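PDB 6RJ1: Mgp-operon protein 3, which is a surface adhesin, also known as P40/P90, that probably works with adhesin P1 in attaching the bacterium to sugar-bearing host cells. Local coordinates for residues P38-V43 with N107-A112; L61-F66 with T86-K91; L82-Q87 with K131-L136; I369-E374 with D441-V446. One frame throughout, in Å; residues are numbered along the deposited sequence.

In the fold
All four contacts sit on one side of the chain's centre. Interactions 1, 2 and 3 touch one another, their centres about 9 to 11 Å apart; the centre of interaction 4 lies about 12 Å from that of interaction 2, which it touches through P444 and R63. Interaction 2 falls between the segments of interaction 1; those of 1 and 3 alternate along the chain. Helix 86-93 and the paired strands 64-66 and 82-84 link 2 and 3. Interactions 1 and 3 reach the large mixed sheet through strands 40-48 and 125-135. Interactions 1 to 3 pack the chain between strands 52-59 and 114-121 against the sheet; interaction 4 comes later, beside it, before helix 446-454.

Interaction 1: residues P38-V43 with N107-A112; sequences PSYELV and NSQDFA
Y40 and F111 both turn CG anti to their own carbonyl carbon, beside the backbone N, with chi1 at -80° for Y40 and -54° for F111. The hydroxyl of Y40 reaches A112, and the F111 ring lies near S39 OG. The tip of Y40 does the real work: OH donates to A112 O over 2.7 Å. That carbonyl oxygen lies in the plane of the tyrosine ring, at its edge, and is also 3.2 Å from Y40 CE1. Seen from the carbonyl, the donor is tilted slightly from its plane, by 19°. Farther round the same ring edge, Q109 OE1 stands 4.4 Å from Y40 CE2, a looser neighbour.

The second meeting is weaker. S39 OG comes obliquely to the F111 ring, 3.9 Å from CD2, but its hydrogen bonds are made to S59 OG on the next strand and to H37 ND1. One face of F111 is taken by its own segment: Q109 CG sits 3.5 Å above the ring plane, over its centre. Around the rest, H37 meets F111 edge-to-face, and L61 and L93 add apolar contacts. The turn before A112, in which D110 OD1 takes the backbone N of A112 at 3.1 Å, probably helps to set that residue.

F111 has positive phi, in the left-handed helical region, as the chain turns here just before strand 114-121. The arrangement is an Asx turn at D110, fastened through A112 O to Y40, where the chain enters strand 40-48, an outermost strand of the large mixed sheet.

Interaction 2: residues L61-F66 with T86-K91; sequences LVRVKF and TQESQK
R63 meets the helix that begins at T86, first at S89 and then at E88. Its CB is 3.4 Å from S89 OG and also touches E88 CB. CG turns anti to the carbonyl carbon (chi1 -71°) and rests 3.7 Å from S89 N, on the helix backbone. The chain then bends at chi2, bringing CD within 3.9 Å of E88 OE1. NE reaches the same oxygen at 3.7 Å, a long salt bridge with that oxygen at the edge of the guanidinium, near its plane; the two flat groups are turned 31° against each other. At the tip, CZ packs on P444, while NH1 curls back to its own backbone and donates to V62 O at 2.8 Å, with A60 O as a second acceptor. That V62 bond lies close to the guanidinium plane but arrives 52° above the plane of the carbonyl.

The shorter link across the contact belongs to S89. Its OG donates to L61 O at 2.7 Å, in the carbonyl plane, and also takes a hydrogen bond from a water that in turn accepts from R63 N. The water thus bridges the serine hydroxyl and the loop backbone. L61 CD2 packs more loosely against the S89 carbonyl.

Chemically, then, the firm tie between loop and helix is a neutral one, made by serine, carbonyl and water. The charge pairing is softer: E88 lies between R63 and K91, both at long range, so its carboxylate would probably be stabilised in the charged form without being tightly fixed.

Interaction 3: residues L82-Q87 with K131-L136; sequences LSFDTQ and KIKLAL
K133 NZ is held by D110 OD2 in a salt bridge, and it also lies 3.6 Å from F84 CE2, oblique to the ring. CG of K133 stands anti to the backbone N (chi1 -155°), and the chain runs extended until it bends at chi4. Lysine and phenylalanine slide past each other in opposite directions.

L136 makes the larger apolar contact. Its CD2 methyl sits over the centre of the F84 ring, 3.4 Å from the centroid and 5° off the ring normal, a CH-pi contact in which all six ring carbons lie at nearly equal distance from the methyl. The same methyl also meets the backbone at S83 C, and L136 CG rests 4.2 Å from L82 CB. At the ring edge, near its plane, L134 O is 4.1 Å from CZ; that carbonyl accepts from Y451 OH.

The ring of Y451, on helix 446-454, also meets F84 edge-to-face, and A112 packs against F84 from the loop before strand 114-121. Strand 82-84 pairs with strand 64-66 and leads through D85, the N-cap residue, into helix 86-93. The pieces 82-84 and 133-136 run 138° apart, where the two-stranded sheet meets strand 125-135 and the residue after it; that strand lies in the large mixed sheet between strands 114-121 and 487-492.

Interaction 4: residues I369-E374 with D441-V446; sequences IVPGLE and DALPNV
Apolar contact dominates the meeting of V370, P371 and I369 with L443 and P444. L443 turns CG anti to its carbonyl carbon (chi1 -59°), and its CD2 branch does the touching: the methyl lies 3.8 Å from V370 CG2 and 4.0 Å from P371 CD. The V370 and L443 side chains meet at a slant, while P371 and L443 cross at about a right angle. The two prolines reach toward each other tip to tip, P371 CD to P444 CD at 3.9 Å. Separately, I369 CG2 rests on P444 CG at 3.8 Å, again with the side chains nearly perpendicular. P444 is thus touched by I369 and P371. The backbone joins in too, with I369 O lying against P444 CD and L443 CD2.

Hydrogen bonding works within the first segment instead of across the contact. L373 N donates to V370 O at 3.1 Å, closing a type II beta turn with P371 and G372 at its corners. G372 has positive phi (97°), as the third place of such a turn demands, and its N-H is taken by E374 OE1 at 3.0 Å, from above the carboxylate plane.

Other polar ties anchor both loops to their surroundings: Q449 OE1 accepts from I369 N, and S235 OG bonds L443 O. L363, on the helix before the turn, packs on V370.

The whole is a Pro-Gly type II turn set against a Leu-Pro segment that runs, through N445 at the N-cap position, into helix 446-454.

Interaction 1: residues P38-V43 with N107-A112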
loop_
_atom_site.group_PDB
_atom_site.type_symbol
_atom_site.label_atom_id
_atom_site.label_comp_id
_atom_site.label_asym_id
_atom_site.label_seq_id
_atom_site.Cartn_x
_atom_site.Cartn_y
_atom_site.Cartn_z
ATOM N N PRO A 38 -25.497 -11.949 10.359
ATOM C CA PRO A 38 -24.644 -12.996 9.758
ATOM C C PRO A 38 -23.668 -12.564 8.664
ATOM O O PRO A 38 -22.687 -13.272 8.445
ATOM C CB PRO A 38 -25.657 -13.999 9.204
ATOM C CG PRO A 38 -26.865 -13.802 10.013
ATOM C CD PRO A 38 -26.920 -12.352 10.338
ATOM N N SER A 39 -23.914 -11.425 7.985
ATOM C CA SER A 39 -23.026 -10.907 6.925
ATOM C C SER A 39 -21.673 -10.410 7.452
ATOM O O SER A 39 -20.741 -10.217 6.658
ATOM C CB SER A 39 -23.705 -9.801 6.128
ATOM O OG SER A 39 -23.994 -8.682 6.949
ATOM N N TYR A 40 -21.573 -10.179 8.777
ATOM C CA TYR A 40 -20.333 -9.738 9.394
ATOM C C TYR A 40 -19.286 -10.827 9.358
ATOM O O TYR A 40 -19.597 -12.010 9.494
ATOM C CB TYR A 40 -20.543 -9.192 10.802
ATOM C CG TYR A 40 -21.055 -7.770 10.816
ATOM C CD1 TYR A 40 -20.184 -6.693 10.672
ATOM C CD2 TYR A 40 -22.409 -7.498 10.987
ATOM C CE1 TYR A 40 -20.650 -5.381 10.682
ATOM C CE2 TYR A 40 -22.886 -6.191 11.008
ATOM C CZ TYR A 40 -22.002 -5.135 10.856
ATOM O OH TYR A 40 -22.471 -3.847 10.904
ATOM N N GLU A 41 -18.048 -10.414 9.113
ATOM C CA GLU A 41 -16.890 -11.270 8.944
ATOM C C GLU A 41 -15.735 -10.719 9.794
ATOM O O GLU A 41 -15.458 -9.516 9.752
ATOM C CB GLU A 41 -16.545 -11.307 7.439
ATOM C CG GLU A 41 -15.274 -12.045 7.046
ATOM C CD GLU A 41 -14.497 -11.418 5.893
ATOM O OE1 GLU A 41 -14.290 -12.124 4.880
ATOM O OE2 GLU A 41 -14.094 -10.233 5.995
ATOM N N LEU A 42 -15.087 -11.603 10.590
ATOM C CA LEU A 42 -13.948 -11.237 11.428
ATOM C C LEU A 42 -12.719 -11.057 10.529
ATOM O O LEU A 42 -12.350 -11.984 9.805
ATOM C CB LEU A 42 -13.733 -12.280 12.537
ATOM C CG LEU A 42 -12.423 -12.202 13.326
ATOM C CD1 LEU A 42 -12.341 -10.946 14.165
ATOM C CD2 LEU A 42 -12.239 -13.431 14.190
ATOM N N VAL A 43 -12.134 -9.838 10.536
ATOM C CA VAL A 43 -11.001 -9.413 9.688
ATOM C C VAL A 43 -9.675 -9.455 10.434
ATOM O O VAL A 43 -8.664 -9.836 9.852
ATOM C CB VAL A 43 -11.214 -8.004 9.070
ATOM C CG1 VAL A 43 -10.359 -7.815 7.826
ATOM C CG2 VAL A 43 -12.671 -7.749 8.745
ATOM N N ASN A 107 -34.014 -5.443 11.523
ATOM C CA ASN A 107 -33.842 -4.023 11.845
ATOM C C ASN A 107 -32.985 -3.254 10.832
ATOM O O ASN A 107 -31.944 -3.757 10.398
ATOM C CB ASN A 107 -33.283 -3.846 13.271
ATOM C CG ASN A 107 -34.257 -4.096 14.403
ATOM O OD1 ASN A 107 -35.455 -3.782 14.335
ATOM N ND2 ASN A 107 -33.747 -4.644 15.492
ATOM N N SER A 108 -33.418 -2.017 10.484
ATOM C CA SER A 108 -32.708 -1.108 9.569
ATOM C C SER A 108 -31.321 -0.784 10.131
ATOM O O SER A 108 -31.191 -0.441 11.317
ATOM C CB SER A 108 -33.501 0.179 9.347
ATOM O OG SER A 108 -32.763 1.120 8.578
ATOM N N GLN A 109 -30.289 -0.973 9.295
ATOM C CA GLN A 109 -28.889 -0.777 9.666
ATOM C C GLN A 109 -28.040 -0.422 8.465
ATOM O O GLN A 109 -28.356 -0.808 7.336
ATOM C CB GLN A 109 -28.320 -2.023 10.389
ATOM C CG GLN A 109 -28.505 -3.334 9.625
ATOM C CD GLN A 109 -28.229 -4.573 10.439
ATOM O OE1 GLN A 109 -27.107 -4.811 10.898
ATOM N NE2 GLN A 109 -29.250 -5.408 10.607
ATOM N N ASP A 110 -26.949 0.302 8.731
ATOM C CA ASP A 110 -25.954 0.748 7.760
ATOM C C ASP A 110 -24.867 -0.301 7.462
ATOM O O ASP A 110 -24.103 -0.117 6.514
ATOM C CB ASP A 110 -25.299 2.045 8.256
ATOM C CG ASP A 110 -24.885 2.064 9.721
ATOM O OD1 ASP A 110 -24.344 1.042 10.202
ATOM O OD2 ASP A 110 -25.108 3.094 10.381
ATOM N N PHE A 111 -24.787 -1.376 8.290
ATOM C CA PHE A 111 -23.805 -2.468 8.217
ATOM C C PHE A 111 -22.355 -1.956 8.294
ATOM O O PHE A 111 -21.458 -2.511 7.657
ATOM C CB PHE A 111 -24.027 -3.395 7.005
ATOM C CG PHE A 111 -25.412 -3.985 6.884
ATOM C CD1 PHE A 111 -26.407 -3.317 6.191
ATOM C CD2 PHE A 111 -25.707 -5.236 7.420
ATOM C CE1 PHE A 111 -27.680 -3.874 6.056
ATOM C CE2 PHE A 111 -26.979 -5.796 7.274
ATOM C CZ PHE A 111 -27.953 -5.114 6.590
ATOM N N ALA A 112 -22.132 -0.898 9.102
ATOM C CA ALA A 112 -20.822 -0.292 9.333
ATOM C C ALA A 112 -19.894 -1.282 10.028
ATOM O O ALA A 112 -20.356 -2.193 10.718
ATOM C CB ALA A 112 -20.974 0.949 10.195
#

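Interaction 2: residues L61-F66 with T86-K91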
loop_
_atom_site.group_PDB
_atom_site.type_symbol
_atom_site.label_atom_id
_atom_site.label_comp_id
_atom_site.label_asym_id
_atom_site.label_seq_id
_atom_site.Cartn_x
_atom_site.Cartn_y
_atom_site.Cartn_z
ATOM N N LEU A 61 -22.489 -6.105 3.112
ATOM C CA LEU A 61 -23.733 -5.400 2.866
ATOM C C LEU A 61 -23.601 -3.904 3.098
ATOM O O LEU A 61 -24.577 -3.182 2.897
ATOM C CB LEU A 61 -24.884 -5.987 3.698
ATOM C CG LEU A 61 -25.427 -7.341 3.248
ATOM C CD1 LEU A 61 -26.322 -7.925 4.308
ATOM C CD2 LEU A 61 -26.173 -7.244 1.929
ATOM N N VAL A 62 -22.405 -3.429 3.512
ATOM C CA VAL A 62 -22.155 -2.006 3.742
ATOM C C VAL A 62 -22.254 -1.241 2.408
ATOM O O VAL A 62 -21.740 -1.716 1.398
ATOM C CB VAL A 62 -20.829 -1.742 4.519
ATOM C CG1 VAL A 62 -19.584 -1.979 3.660
ATOM C CG2 VAL A 62 -20.814 -0.347 5.130
ATOM N N ARG A 63 -22.979 -0.111 2.393
ATOM C CA ARG A 63 -23.129 0.718 1.200
ATOM C C ARG A 63 -22.840 2.177 1.531
ATOM O O ARG A 63 -23.384 2.704 2.498
ATOM C CB ARG A 63 -24.508 0.527 0.529
ATOM C CG ARG A 63 -24.693 -0.835 -0.158
ATOM C CD ARG A 63 -23.675 -1.117 -1.260
ATOM N NE ARG A 63 -23.903 -2.405 -1.918
ATOM C CZ ARG A 63 -23.482 -3.582 -1.455
ATOM N NH1 ARG A 63 -22.807 -3.653 -0.314
ATOM N NH2 ARG A 63 -23.736 -4.697 -2.130
ATOM N N VAL A 64 -21.930 2.806 0.765
ATOM C CA VAL A 64 -21.541 4.198 1.003
ATOM C C VAL A 64 -21.919 5.082 -0.191
ATOM O O VAL A 64 -21.825 4.647 -1.339
ATOM C CB VAL A 64 -20.044 4.341 1.429
ATOM C CG1 VAL A 64 -19.676 5.786 1.741
ATOM C CG2 VAL A 64 -19.720 3.455 2.632
ATOM N N LYS A 65 -22.392 6.312 0.096
ATOM C CA LYS A 65 -22.720 7.300 -0.922
ATOM C C LYS A 65 -21.968 8.614 -0.680
ATOM O O LYS A 65 -21.710 8.995 0.467
ATOM C CB LYS A 65 -24.245 7.507 -1.086
ATOM C CG LYS A 65 -24.956 8.277 0.032
ATOM C CD LYS A 65 -26.398 8.628 -0.315
ATOM C CE LYS A 65 -27.153 9.323 0.807
ATOM N NZ LYS A 65 -27.352 8.446 2.002
ATOM N N PHE A 66 -21.594 9.275 -1.769
ATOM C CA PHE A 66 -20.947 10.579 -1.750
ATOM C C PHE A 66 -21.889 11.566 -2.444
ATOM O O PHE A 66 -22.315 11.327 -3.577
ATOM C CB PHE A 66 -19.557 10.531 -2.418
ATOM C CG PHE A 66 -18.899 11.872 -2.655
ATOM C CD1 PHE A 66 -18.470 12.654 -1.591
ATOM C CD2 PHE A 66 -18.681 12.339 -3.945
ATOM C CE1 PHE A 66 -17.850 13.887 -1.812
ATOM C CE2 PHE A 66 -18.060 13.574 -4.165
ATOM C CZ PHE A 66 -17.652 14.339 -3.096
ATOM N N THR A 86 -28.314 3.272 3.490
ATOM C CA THR A 86 -29.196 2.298 4.144
ATOM C C THR A 86 -30.168 1.640 3.141
ATOM O O THR A 86 -30.422 0.435 3.242
ATOM C CB THR A 86 -29.887 2.975 5.347
ATOM O OG1 THR A 86 -28.887 3.271 6.325
ATOM C CG2 THR A 86 -30.977 2.114 5.992
ATOM N N GLN A 87 -30.670 2.424 2.166
ATOM C CA GLN A 87 -31.580 1.974 1.112
ATOM C C GLN A 87 -30.927 0.940 0.184
ATOM O O GLN A 87 -31.567 -0.059 -0.154
ATOM C CB GLN A 87 -32.122 3.170 0.314
ATOM C CG GLN A 87 -33.171 3.980 1.075
ATOM C CD GLN A 87 -33.662 5.187 0.307
ATOM O OE1 GLN A 87 -32.880 5.979 -0.241
ATOM N NE2 GLN A 87 -34.979 5.366 0.272
ATOM N N GLU A 88 -29.653 1.172 -0.207
ATOM C CA GLU A 88 -28.876 0.267 -1.057
ATOM C C GLU A 88 -28.496 -1.000 -0.285
ATOM O O GLU A 88 -28.482 -2.081 -0.868
ATOM C CB GLU A 88 -27.610 0.961 -1.587
ATOM C CG GLU A 88 -27.624 1.257 -3.079
ATOM C CD GLU A 88 -27.487 0.069 -4.011
ATOM O OE1 GLU A 88 -26.538 -0.729 -3.831
ATOM O OE2 GLU A 88 -28.321 -0.051 -4.935
ATOM N N SER A 89 -28.185 -0.858 1.021
ATOM C CA SER A 89 -27.817 -1.962 1.913
ATOM C C SER A 89 -28.989 -2.931 2.072
ATOM O O SER A 89 -28.785 -4.144 2.103
ATOM C CB SER A 89 -27.380 -1.423 3.270
ATOM O OG SER A 89 -26.054 -0.926 3.224
ATOM N N GLN A 90 -30.220 -2.392 2.146
ATOM C CA GLN A 90 -31.448 -3.174 2.239
ATOM C C GLN A 90 -31.703 -3.822 0.881
ATOM O O GLN A 90 -32.131 -4.974 0.830
ATOM C CB GLN A 90 -32.631 -2.285 2.651
ATOM C CG GLN A 90 -33.850 -3.065 3.180
ATOM C CD GLN A 90 -33.709 -3.512 4.620
ATOM O OE1 GLN A 90 -33.478 -4.691 4.912
ATOM N NE2 GLN A 90 -33.858 -2.583 5.555
ATOM N N LYS A 91 -31.402 -3.090 -0.215
ATOM C CA LYS A 91 -31.564 -3.560 -1.594
ATOM C C LYS A 91 -30.659 -4.773 -1.840
ATOM O O LYS A 91 -31.108 -5.770 -2.408
ATOM C CB LYS A 91 -31.258 -2.423 -2.589
ATOM C CG LYS A 91 -31.777 -2.662 -4.003
ATOM C CD LYS A 91 -31.317 -1.568 -4.957
ATOM C CE LYS A 91 -31.663 -1.872 -6.393
ATOM N NZ LYS A 91 -31.107 -0.850 -7.317
HETATM O O HOH W 1 -24.901 1.259 4.322
#

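Interaction 3: residues L82-Q87 with K131-L136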
loop_
_atom_site.group_PDB
_atom_site.type_symbol
_atom_site.label_atom_id
_atom_site.label_comp_id
_atom_site.label_asym_id
_atom_site.label_seq_id
_atom_site.Cartn_x
_atom_site.Cartn_y
_atom_site.Cartn_z
ATOM N N LEU A 82 -20.264 12.408 2.801
ATOM C CA LEU A 82 -20.083 10.973 2.970
ATOM C C LEU A 82 -21.124 10.461 3.969
ATOM O O LEU A 82 -21.286 11.035 5.049
ATOM C CB LEU A 82 -18.655 10.717 3.490
ATOM C CG LEU A 82 -17.654 10.010 2.570
ATOM C CD1 LEU A 82 -17.780 10.455 1.130
ATOM C CD2 LEU A 82 -16.238 10.226 3.047
ATOM N N SER A 83 -21.862 9.413 3.582
ATOM C CA SER A 83 -22.880 8.780 4.425
ATOM C C SER A 83 -23.116 7.336 4.010
ATOM O O SER A 83 -22.758 6.945 2.895
ATOM C CB SER A 83 -24.194 9.550 4.379
ATOM O OG SER A 83 -24.722 9.564 3.064
ATOM N N PHE A 84 -23.724 6.548 4.904
ATOM C CA PHE A 84 -24.056 5.168 4.603
ATOM C C PHE A 84 -25.408 5.135 3.885
ATOM O O PHE A 84 -26.354 5.799 4.320
ATOM C CB PHE A 84 -24.080 4.307 5.875
ATOM C CG PHE A 84 -22.747 4.077 6.554
ATOM C CD1 PHE A 84 -21.778 3.261 5.972
ATOM C CD2 PHE A 84 -22.482 4.625 7.803
ATOM C CE1 PHE A 84 -20.554 3.040 6.606
ATOM C CE2 PHE A 84 -21.258 4.391 8.442
ATOM C CZ PHE A 84 -20.301 3.607 7.836
ATOM N N ASP A 85 -25.477 4.406 2.758
ATOM C CA ASP A 85 -26.682 4.245 1.953
ATOM C C ASP A 85 -27.495 3.040 2.446
ATOM O O ASP A 85 -27.383 1.939 1.897
ATOM C CB ASP A 85 -26.340 4.126 0.454
ATOM C CG ASP A 85 -27.463 4.583 -0.464
ATOM O OD1 ASP A 85 -28.553 3.955 -0.442
ATOM O OD2 ASP A 85 -27.267 5.586 -1.182
ATOM N N THR A 86 -28.314 3.272 3.490
ATOM C CA THR A 86 -29.196 2.298 4.144
ATOM C C THR A 86 -30.168 1.640 3.141
ATOM O O THR A 86 -30.422 0.435 3.242
ATOM C CB THR A 86 -29.887 2.975 5.347
ATOM O OG1 THR A 86 -28.887 3.271 6.325
ATOM C CG2 THR A 86 -30.977 2.114 5.992
ATOM N N GLN A 87 -30.670 2.424 2.166
ATOM C CA GLN A 87 -31.580 1.974 1.112
ATOM C C GLN A 87 -30.927 0.940 0.184
ATOM O O GLN A 87 -31.567 -0.059 -0.154
ATOM C CB GLN A 87 -32.122 3.170 0.314
ATOM C CG GLN A 87 -33.171 3.980 1.075
ATOM C CD GLN A 87 -33.662 5.187 0.307
ATOM O OE1 GLN A 87 -32.880 5.979 -0.241
ATOM N NE2 GLN A 87 -34.979 5.366 0.272
ATOM N N LYS A 131 -19.123 -2.473 21.545
ATOM C CA LYS A 131 -18.738 -2.284 20.143
ATOM C C LYS A 131 -18.597 -0.802 19.806
ATOM O O LYS A 131 -19.397 0.016 20.267
ATOM C CB LYS A 131 -19.664 -3.035 19.159
ATOM C CG LYS A 131 -21.145 -2.654 19.179
ATOM C CD LYS A 131 -21.921 -3.434 18.119
ATOM C CE LYS A 131 -23.278 -2.845 17.810
ATOM N NZ LYS A 131 -24.317 -3.285 18.778
ATOM N N ILE A 132 -17.542 -0.455 19.057
ATOM C CA ILE A 132 -17.253 0.919 18.634
ATOM C C ILE A 132 -17.420 0.980 17.115
ATOM O O ILE A 132 -16.713 0.278 16.381
ATOM C CB ILE A 132 -15.846 1.420 19.112
ATOM C CG1 ILE A 132 -15.663 1.270 20.642
ATOM C CG2 ILE A 132 -15.568 2.863 18.668
ATOM C CD1 ILE A 132 -14.706 0.211 21.049
ATOM N N LYS A 133 -18.374 1.799 16.656
ATOM C CA LYS A 133 -18.672 1.985 15.240
ATOM C C LYS A 133 -17.559 2.769 14.553
ATOM O O LYS A 133 -17.035 3.736 15.107
ATOM C CB LYS A 133 -20.006 2.718 15.096
ATOM C CG LYS A 133 -20.735 2.479 13.791
ATOM C CD LYS A 133 -22.089 3.122 13.910
ATOM C CE LYS A 133 -22.946 2.950 12.696
ATOM N NZ LYS A 133 -22.698 4.024 11.704
ATOM N N LEU A 134 -17.189 2.343 13.347
ATOM C CA LEU A 134 -16.152 3.016 12.578
ATOM C C LEU A 134 -16.847 3.910 11.575
ATOM O O LEU A 134 -17.170 3.494 10.465
ATOM C CB LEU A 134 -15.205 2.008 11.908
ATOM C CG LEU A 134 -14.453 1.046 12.833
ATOM C CD1 LEU A 134 -13.644 0.069 12.028
ATOM C CD2 LEU A 134 -13.567 1.792 13.841
ATOM N N ALA A 135 -17.152 5.126 12.011
ATOM C CA ALA A 135 -17.845 6.118 11.210
ATOM C C ALA A 135 -16.990 6.658 10.064
ATOM O O ALA A 135 -15.768 6.775 10.191
ATOM C CB ALA A 135 -18.310 7.255 12.096
ATOM N N LEU A 136 -17.654 6.978 8.938
ATOM C CA LEU A 136 -17.073 7.557 7.734
ATOM C C LEU A 136 -16.282 8.841 8.097
ATOM O O LEU A 136 -16.708 9.568 9.007
ATOM C CB LEU A 136 -18.224 7.964 6.791
ATOM C CG LEU A 136 -18.595 7.109 5.564
ATOM C CD1 LEU A 136 -17.502 6.187 5.107
ATOM C CD2 LEU A 136 -19.918 6.450 5.732
#

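Interaction 4: residues I369-E374 with D441-V446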
loop_
_atom_site.group_PDB
_atom_site.type_symbol
_atom_site.label_atom_id
_atom_site.label_comp_id
_atom_site.label_asym_id
_atom_site.label_seq_id
_atom_site.Cartn_x
_atom_site.Cartn_y
_atom_site.Cartn_z
ATOM N N ILE A 369 -16.052 -5.965 -2.366
ATOM C CA ILE A 369 -17.419 -6.502 -2.359
ATOM C C ILE A 369 -17.801 -6.905 -3.790
ATOM O O ILE A 369 -17.992 -6.038 -4.649
ATOM C CB ILE A 369 -18.463 -5.530 -1.715
ATOM C CG1 ILE A 369 -18.075 -5.131 -0.267
ATOM C CG2 ILE A 369 -19.897 -6.110 -1.795
ATOM C CD1 ILE A 369 -18.745 -3.844 0.235
ATOM N N VAL A 370 -17.853 -8.218 -4.043
ATOM C CA VAL A 370 -18.251 -8.775 -5.335
ATOM C C VAL A 370 -19.594 -9.495 -5.123
ATOM O O VAL A 370 -19.607 -10.651 -4.685
ATOM C CB VAL A 370 -17.166 -9.667 -6.007
ATOM C CG1 VAL A 370 -17.627 -10.165 -7.374
ATOM C CG2 VAL A 370 -15.840 -8.921 -6.139
ATOM N N PRO A 371 -20.735 -8.804 -5.354
ATOM C CA PRO A 371 -22.046 -9.458 -5.145
ATOM C C PRO A 371 -22.232 -10.725 -5.983
ATOM O O PRO A 371 -21.892 -10.747 -7.163
ATOM C CB PRO A 371 -23.060 -8.359 -5.492
ATOM C CG PRO A 371 -22.289 -7.074 -5.384
ATOM C CD PRO A 371 -20.900 -7.418 -5.834
ATOM N N GLY A 372 -22.736 -11.774 -5.336
ATOM C CA GLY A 372 -22.953 -13.086 -5.938
ATOM C C GLY A 372 -21.816 -14.045 -5.645
ATOM O O GLY A 372 -21.900 -15.232 -5.977
ATOM N N LEU A 373 -20.743 -13.519 -5.018
ATOM C CA LEU A 373 -19.535 -14.239 -4.618
ATOM C C LEU A 373 -19.323 -14.201 -3.092
ATOM O O LEU A 373 -18.316 -14.723 -2.608
ATOM C CB LEU A 373 -18.315 -13.635 -5.336
ATOM C CG LEU A 373 -17.772 -14.396 -6.533
ATOM C CD1 LEU A 373 -18.685 -14.256 -7.745
ATOM C CD2 LEU A 373 -16.396 -13.909 -6.878
ATOM N N GLU A 374 -20.270 -13.600 -2.340
ATOM C CA GLU A 374 -20.202 -13.507 -0.876
ATOM C C GLU A 374 -20.598 -14.831 -0.199
ATOM O O GLU A 374 -21.475 -15.542 -0.702
ATOM C CB GLU A 374 -21.069 -12.361 -0.341
ATOM C CG GLU A 374 -20.851 -11.020 -1.022
ATOM C CD GLU A 374 -22.093 -10.455 -1.689
ATOM O OE1 GLU A 374 -22.794 -11.217 -2.394
ATOM O OE2 GLU A 374 -22.368 -9.248 -1.499
ATOM N N ASP A 441 -24.691 -8.048 -12.554
ATOM C CA ASP A 441 -24.654 -7.056 -11.476
ATOM C C ASP A 441 -23.318 -6.330 -11.428
ATOM O O ASP A 441 -22.257 -6.968 -11.386
ATOM C CB ASP A 441 -24.913 -7.704 -10.095
ATOM C CG ASP A 441 -26.057 -8.699 -10.033
ATOM O OD1 ASP A 441 -27.233 -8.265 -10.138
ATOM O OD2 ASP A 441 -25.779 -9.910 -9.863
ATOM N N ALA A 442 -23.378 -4.989 -11.429
ATOM C CA ALA A 442 -22.194 -4.141 -11.286
ATOM C C ALA A 442 -21.776 -4.143 -9.810
ATOM O O ALA A 442 -22.623 -4.328 -8.928
ATOM C CB ALA A 442 -22.508 -2.723 -11.731
ATOM N N LEU A 443 -20.475 -3.948 -9.543
ATOM C CA LEU A 443 -19.933 -3.909 -8.180
ATOM C C LEU A 443 -20.407 -2.636 -7.476
ATOM O O LEU A 443 -20.654 -1.651 -8.163
ATOM C CB LEU A 443 -18.388 -3.872 -8.211
ATOM C CG LEU A 443 -17.606 -5.001 -8.879
ATOM C CD1 LEU A 443 -16.134 -4.678 -8.892
ATOM C CD2 LEU A 443 -17.811 -6.320 -8.170
ATOM N N PRO A 444 -20.462 -2.579 -6.125
ATOM C CA PRO A 444 -20.794 -1.304 -5.462
ATOM C C PRO A 444 -19.735 -0.208 -5.711
ATOM O O PRO A 444 -18.618 -0.514 -6.135
ATOM C CB PRO A 444 -20.846 -1.686 -3.974
ATOM C CG PRO A 444 -20.963 -3.171 -3.952
ATOM C CD PRO A 444 -20.204 -3.637 -5.130
ATOM N N ASN A 445 -20.098 1.067 -5.443
ATOM C CA ASN A 445 -19.296 2.304 -5.587
ATOM C C ASN A 445 -17.822 2.144 -5.173
ATOM O O ASN A 445 -17.510 1.325 -4.305
ATOM C CB ASN A 445 -19.886 3.441 -4.714
ATOM C CG ASN A 445 -21.351 3.695 -4.862
ATOM O OD1 ASN A 445 -21.775 4.624 -5.558
ATOM N ND2 ASN A 445 -22.164 2.886 -4.193
ATOM N N VAL A 446 -16.939 3.002 -5.731
ATOM C CA VAL A 446 -15.527 3.071 -5.363
ATOM C C VAL A 446 -15.448 3.450 -3.866
ATOM O O VAL A 446 -14.680 2.840 -3.116
ATOM C CB VAL A 446 -14.756 4.070 -6.269
ATOM C CG1 VAL A 446 -13.363 4.389 -5.720
ATOM C CG2 VAL A 446 -14.665 3.554 -7.702
#